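Local coordinates for protein Ufm1-specific protease (Caenorhabditis elegans, PDB 5EJJ) that cleaves the peptide bond after the C-terminal glycine of the ubiquitin-like modifier Ufm1 as a thiol protease, and is needed to localise some odorant receptors to cilia, at residues Q367-Y379 / L503-K515. Residues are numbered along the deposited sequence; the frame is centred on the assembly and turned at random.
Sequences QPVGEITTVNGPY and LGVDFNDTTGETK
The short strand 371-374 pairs antiparallel with strand 499-507 in the antiparallel sheet of the C78 peptidase domain, and 499-507 continues through a hairpin into strand 514-519. Glu371 and Phe507 form a hydrogen-bonded pair. Glu371 N donates to Phe507 O, and Phe507 N donates back to Glu371 O, both at 2.9 Å. Further along, Val505 N reaches Thr373 O at 3.0 Å, while the return bond from Thr373 N is weak. Thr374 and Gly504 form a non-hydrogen-bonded pair, their CA atoms 4.1 Å apart. Val505 and Thr373 face helix 477-484, and Ile372 and Asp506 lie on the other face against Trp540.

The carboxylate of Asp506 accepts from the loop that leads into strand 371-374. With CG anti to the backbone N (chi1 -158°), it extends toward this loop. OD2 accepts from Gly370 N at 3.1 Å on its syn side, tilted from the carboxylate plane. Val369 N adds weak bonds to both oxygens, and Gln367 NE2 a weak one to OD1. These donors would be expected to favour the charged carboxylate. Asn508 is used twice: OD1 accepts from Thr510 N in an Asx turn of the hairpin, and ND2 donates to Val369 O.

At the far end, Leu503 CD2 lies over the rim of one Tyr379 ring face, while Tyr379 OH is hydrogen-bonded to His360 ND1.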
loop_
_atom_site.group_PDB
_atom_site.type_symbol
_atom_site.label_atom_id
_atom_site.label_comp_id
_atom_site.label_asym_id
_atom_site.label_seq_id
_atom_site.Cartn_x
_atom_site.Cartn_y
_atom_site.Cartn_z
ATOM N N GLN A 367 0.408 21.242 -12.566
ATOM C CA GLN A 367 0.862 22.585 -12.901
ATOM C C GLN A 367 2.316 22.912 -12.508
ATOM O O GLN A 367 2.618 24.075 -12.217
ATOM C CB GLN A 367 -0.047 23.603 -12.175
ATOM C CG GLN A 367 -0.727 23.119 -10.827
ATOM C CD GLN A 367 0.243 22.564 -9.752
ATOM O OE1 GLN A 367 0.278 21.353 -9.507
ATOM N NE2 GLN A 367 1.013 23.453 -9.108
ATOM N N PRO A 368 3.221 21.910 -12.519
ATOM C CA PRO A 368 4.462 22.008 -11.727
ATOM C C PRO A 368 5.188 23.307 -12.100
ATOM O O PRO A 368 5.709 23.461 -13.200
ATOM C CB PRO A 368 5.214 20.719 -12.069
ATOM C CG PRO A 368 4.144 19.771 -12.518
ATOM C CD PRO A 368 3.189 20.631 -13.270
ATOM N N VAL A 369 5.203 24.232 -11.148
ATOM C CA VAL A 369 5.884 25.519 -11.265
ATOM C C VAL A 369 7.376 25.306 -11.010
ATOM O O VAL A 369 8.226 26.011 -11.555
ATOM C CB VAL A 369 5.312 26.530 -10.235
ATOM C CG1 VAL A 369 6.367 27.536 -9.778
ATOM C CG2 VAL A 369 4.076 27.225 -10.800
ATOM N N GLY A 370 7.690 24.320 -10.186
ATOM C CA GLY A 370 9.068 24.006 -9.884
ATOM C C GLY A 370 9.155 22.646 -9.238
ATOM O O GLY A 370 8.566 21.683 -9.734
ATOM N N GLU A 371 9.869 22.590 -8.114
ATOM C CA GLU A 371 10.155 21.348 -7.384
ATOM C C GLU A 371 9.080 20.985 -6.346
ATOM O O GLU A 371 8.840 21.731 -5.395
ATOM C CB GLU A 371 11.527 21.454 -6.693
ATOM C CG GLU A 371 11.909 20.264 -5.823
ATOM C CD GLU A 371 12.382 19.066 -6.635
ATOM O OE1 GLU A 371 12.981 18.147 -6.035
ATOM O OE2 GLU A 371 12.161 19.039 -7.868
ATOM N N ILE A 372 8.450 19.828 -6.519
ATOM C CA ILE A 372 7.397 19.404 -5.603
ATOM C C ILE A 372 7.856 18.406 -4.538
ATOM O O ILE A 372 8.391 17.338 -4.844
ATOM C CB ILE A 372 6.199 18.810 -6.355
ATOM C CG1 ILE A 372 5.465 19.902 -7.123
ATOM C CG2 ILE A 372 5.253 18.116 -5.394
ATOM C CD1 ILE A 372 4.149 19.427 -7.705
ATOM N N THR A 373 7.651 18.776 -3.279
ATOM C CA THR A 373 7.770 17.830 -2.181
ATOM C C THR A 373 6.387 17.676 -1.560
ATOM O O THR A 373 5.695 18.648 -1.266
ATOM C CB THR A 373 8.832 18.244 -1.141
ATOM O OG1 THR A 373 10.076 18.506 -1.805
ATOM C CG2 THR A 373 9.053 17.133 -0.138
ATOM N N THR A 374 5.973 16.433 -1.398
ATOM C CA THR A 374 4.606 16.146 -1.038
ATOM C C THR A 374 4.604 15.325 0.239
ATOM O O THR A 374 5.659 14.951 0.748
ATOM C CB THR A 374 3.912 15.373 -2.168
ATOM O OG1 THR A 374 2.526 15.201 -1.864
ATOM C CG2 THR A 374 4.556 13.999 -2.348
ATOM N N VAL A 375 3.410 15.060 0.756
ATOM C CA VAL A 375 3.245 14.248 1.950
ATOM C C VAL A 375 3.683 12.819 1.643
ATOM O O VAL A 375 3.560 12.353 0.516
ATOM C CB VAL A 375 1.779 14.281 2.445
ATOM C CG1 VAL A 375 0.881 13.467 1.535
ATOM C CG2 VAL A 375 1.677 13.786 3.873
ATOM N N ASN A 376 4.194 12.131 2.656
ATOM C CA ASN A 376 4.881 10.856 2.465
ATOM C C ASN A 376 4.026 9.608 2.268
ATOM O O ASN A 376 4.219 8.888 1.294
ATOM C CB ASN A 376 5.848 10.611 3.609
ATOM C CG ASN A 376 6.832 9.529 3.295
ATOM O OD1 ASN A 376 7.137 8.684 4.144
ATOM N ND2 ASN A 376 7.332 9.528 2.059
ATOM N N GLY A 377 3.119 9.324 3.195
ATOM C CA GLY A 377 2.237 8.171 3.052
ATOM C C GLY A 377 0.805 8.525 2.673
ATOM O O GLY A 377 0.562 9.583 2.095
ATOM N N PRO A 378 -0.157 7.636 2.977
ATOM C CA PRO A 378 -1.601 7.911 2.817
ATOM C C PRO A 378 -2.283 8.517 4.074
ATOM O O PRO A 378 -1.748 8.402 5.176
ATOM C CB PRO A 378 -2.177 6.515 2.548
ATOM C CG PRO A 378 -1.343 5.650 3.403
ATOM C CD PRO A 378 0.082 6.218 3.297
ATOM N N TYR A 379 -3.460 9.116 3.890
ATOM C CA TYR A 379 -4.232 9.757 4.959
ATOM C C TYR A 379 -5.693 9.778 4.497
ATOM O O TYR A 379 -5.967 9.490 3.334
ATOM C CB TYR A 379 -3.755 11.204 5.160
ATOM C CG TYR A 379 -3.867 11.993 3.879
ATOM C CD1 TYR A 379 -5.029 12.676 3.562
ATOM C CD2 TYR A 379 -2.836 11.991 2.954
ATOM C CE1 TYR A 379 -5.153 13.353 2.377
ATOM C CE2 TYR A 379 -2.945 12.670 1.758
ATOM C CZ TYR A 379 -4.109 13.351 1.468
ATOM O OH TYR A 379 -4.224 14.028 0.269
ATOM N N LEU A 503 -0.454 19.712 2.569
ATOM C CA LEU A 503 -0.032 18.412 2.061
ATOM C C LEU A 503 1.267 18.462 1.264
ATOM O O LEU A 503 1.946 17.449 1.113
ATOM C CB LEU A 503 -1.142 17.809 1.207
ATOM C CG LEU A 503 -2.399 17.540 2.025
ATOM C CD1 LEU A 503 -3.504 17.023 1.142
ATOM C CD2 LEU A 503 -2.081 16.562 3.129
ATOM N N GLY A 504 1.616 19.632 0.752
ATOM C CA GLY A 504 2.839 19.753 -0.015
ATOM C C GLY A 504 3.131 21.154 -0.501
ATOM O O GLY A 504 2.308 22.063 -0.386
ATOM N N VAL A 505 4.325 21.318 -1.051
ATOM C CA VAL A 505 4.764 22.596 -1.577
ATOM C C VAL A 505 5.162 22.493 -3.076
ATOM O O VAL A 505 5.374 21.398 -3.596
ATOM C CB VAL A 505 5.894 23.165 -0.697
ATOM C CG1 VAL A 505 5.332 23.591 0.636
ATOM C CG2 VAL A 505 6.967 22.129 -0.474
ATOM N N ASP A 506 5.215 23.632 -3.767
ATOM C CA ASP A 506 5.634 23.705 -5.171
ATOM C C ASP A 506 6.700 24.799 -5.271
ATOM O O ASP A 506 6.400 25.938 -5.622
ATOM C CB ASP A 506 4.433 24.049 -6.068
ATOM C CG ASP A 506 4.628 23.628 -7.529
ATOM O OD1 ASP A 506 3.612 23.541 -8.276
ATOM O OD2 ASP A 506 5.794 23.382 -7.918
ATOM N N PHE A 507 7.942 24.444 -4.951
ATOM C CA PHE A 507 9.010 25.420 -4.731
ATOM C C PHE A 507 10.073 25.468 -5.840
ATOM O O PHE A 507 10.736 24.470 -6.129
ATOM C CB PHE A 507 9.668 25.150 -3.377
ATOM C CG PHE A 507 10.845 26.029 -3.086
ATOM C CD1 PHE A 507 10.807 27.385 -3.379
ATOM C CD2 PHE A 507 11.983 25.507 -2.491
ATOM C CE1 PHE A 507 11.888 28.197 -3.104
ATOM C CE2 PHE A 507 13.069 26.315 -2.206
ATOM C CZ PHE A 507 13.024 27.660 -2.514
ATOM N N ASN A 508 10.241 26.655 -6.422
ATOM C CA ASN A 508 11.191 26.919 -7.511
ATOM C C ASN A 508 12.365 27.789 -7.017
ATOM O O ASN A 508 12.268 29.014 -7.025
ATOM C CB ASN A 508 10.431 27.625 -8.647
ATOM C CG ASN A 508 11.264 27.827 -9.905
ATOM O OD1 ASN A 508 12.453 28.145 -9.849
ATOM N ND2 ASN A 508 10.622 27.666 -11.057
ATOM N N ASP A 509 13.470 27.163 -6.605
ATOM C CA ASP A 509 14.562 27.878 -5.919
ATOM C C ASP A 509 15.243 28.984 -6.737
ATOM O O ASP A 509 16.006 29.787 -6.190
ATOM C CB ASP A 509 15.613 26.902 -5.366
ATOM C CG ASP A 509 16.144 25.942 -6.424
ATOM O OD1 ASP A 509 15.836 26.129 -7.625
ATOM O OD2 ASP A 509 16.880 25.000 -6.053
ATOM N N THR A 510 14.965 29.016 -8.039
ATOM C CA THR A 510 15.478 30.060 -8.928
ATOM C C THR A 510 14.629 31.327 -8.812
ATOM O O THR A 510 14.990 32.270 -8.100
ATOM C CB THR A 510 15.501 29.582 -10.404
ATOM O OG1 THR A 510 16.369 28.447 -10.530
ATOM C CG2 THR A 510 15.983 30.692 -11.337
ATOM N N THR A 511 13.494 31.327 -9.507
ATOM C CA THR A 511 12.565 32.448 -9.487
ATOM C C THR A 511 12.104 32.743 -8.058
ATOM O O THR A 511 11.926 33.905 -7.675
ATOM C CB THR A 511 11.332 32.168 -10.380
ATOM O OG1 THR A 511 10.387 31.355 -9.670
ATOM C CG2 THR A 511 11.752 31.460 -11.664
ATOM N N GLY A 512 11.927 31.684 -7.273
ATOM C CA GLY A 512 11.495 31.811 -5.894
ATOM C C GLY A 512 9.994 31.655 -5.726
ATOM O O GLY A 512 9.507 31.578 -4.594
ATOM N N GLU A 513 9.263 31.619 -6.843
ATOM C CA GLU A 513 7.806 31.461 -6.810
ATOM C C GLU A 513 7.446 30.211 -6.010
ATOM O O GLU A 513 8.107 29.179 -6.134
ATOM C CB GLU A 513 7.217 31.381 -8.223
ATOM C CG GLU A 513 5.685 31.383 -8.246
ATOM C CD GLU A 513 5.095 31.041 -9.615
ATOM O OE1 GLU A 513 3.851 30.908 -9.728
ATOM O OE2 GLU A 513 5.875 30.903 -10.581
ATOM N N THR A 514 6.413 30.310 -5.177
ATOM C CA THR A 514 6.062 29.228 -4.257
ATOM C C THR A 514 4.557 28.966 -4.210
ATOM O O THR A 514 3.765 29.896 -4.072
ATOM C CB THR A 514 6.548 29.536 -2.825
ATOM O OG1 THR A 514 6.140 30.862 -2.462
ATOM C CG2 THR A 514 8.071 29.431 -2.729
ATOM N N LYS A 515 4.170 27.700 -4.327
ATOM C CA LYS A 515 2.768 27.316 -4.169
ATOM C C LYS A 515 2.581 26.292 -3.035
ATOM O O LYS A 515 3.544 25.666 -2.587
ATOM C CB LYS A 515 2.172 26.804 -5.487
ATOM C CG LYS A 515 2.297 27.783 -6.648
ATOM C CD LYS A 515 1.306 27.470 -7.771
ATOM C CE LYS A 515 -0.144 27.596 -7.287
ATOM N NZ LYS A 515 -1.156 27.511 -8.394
#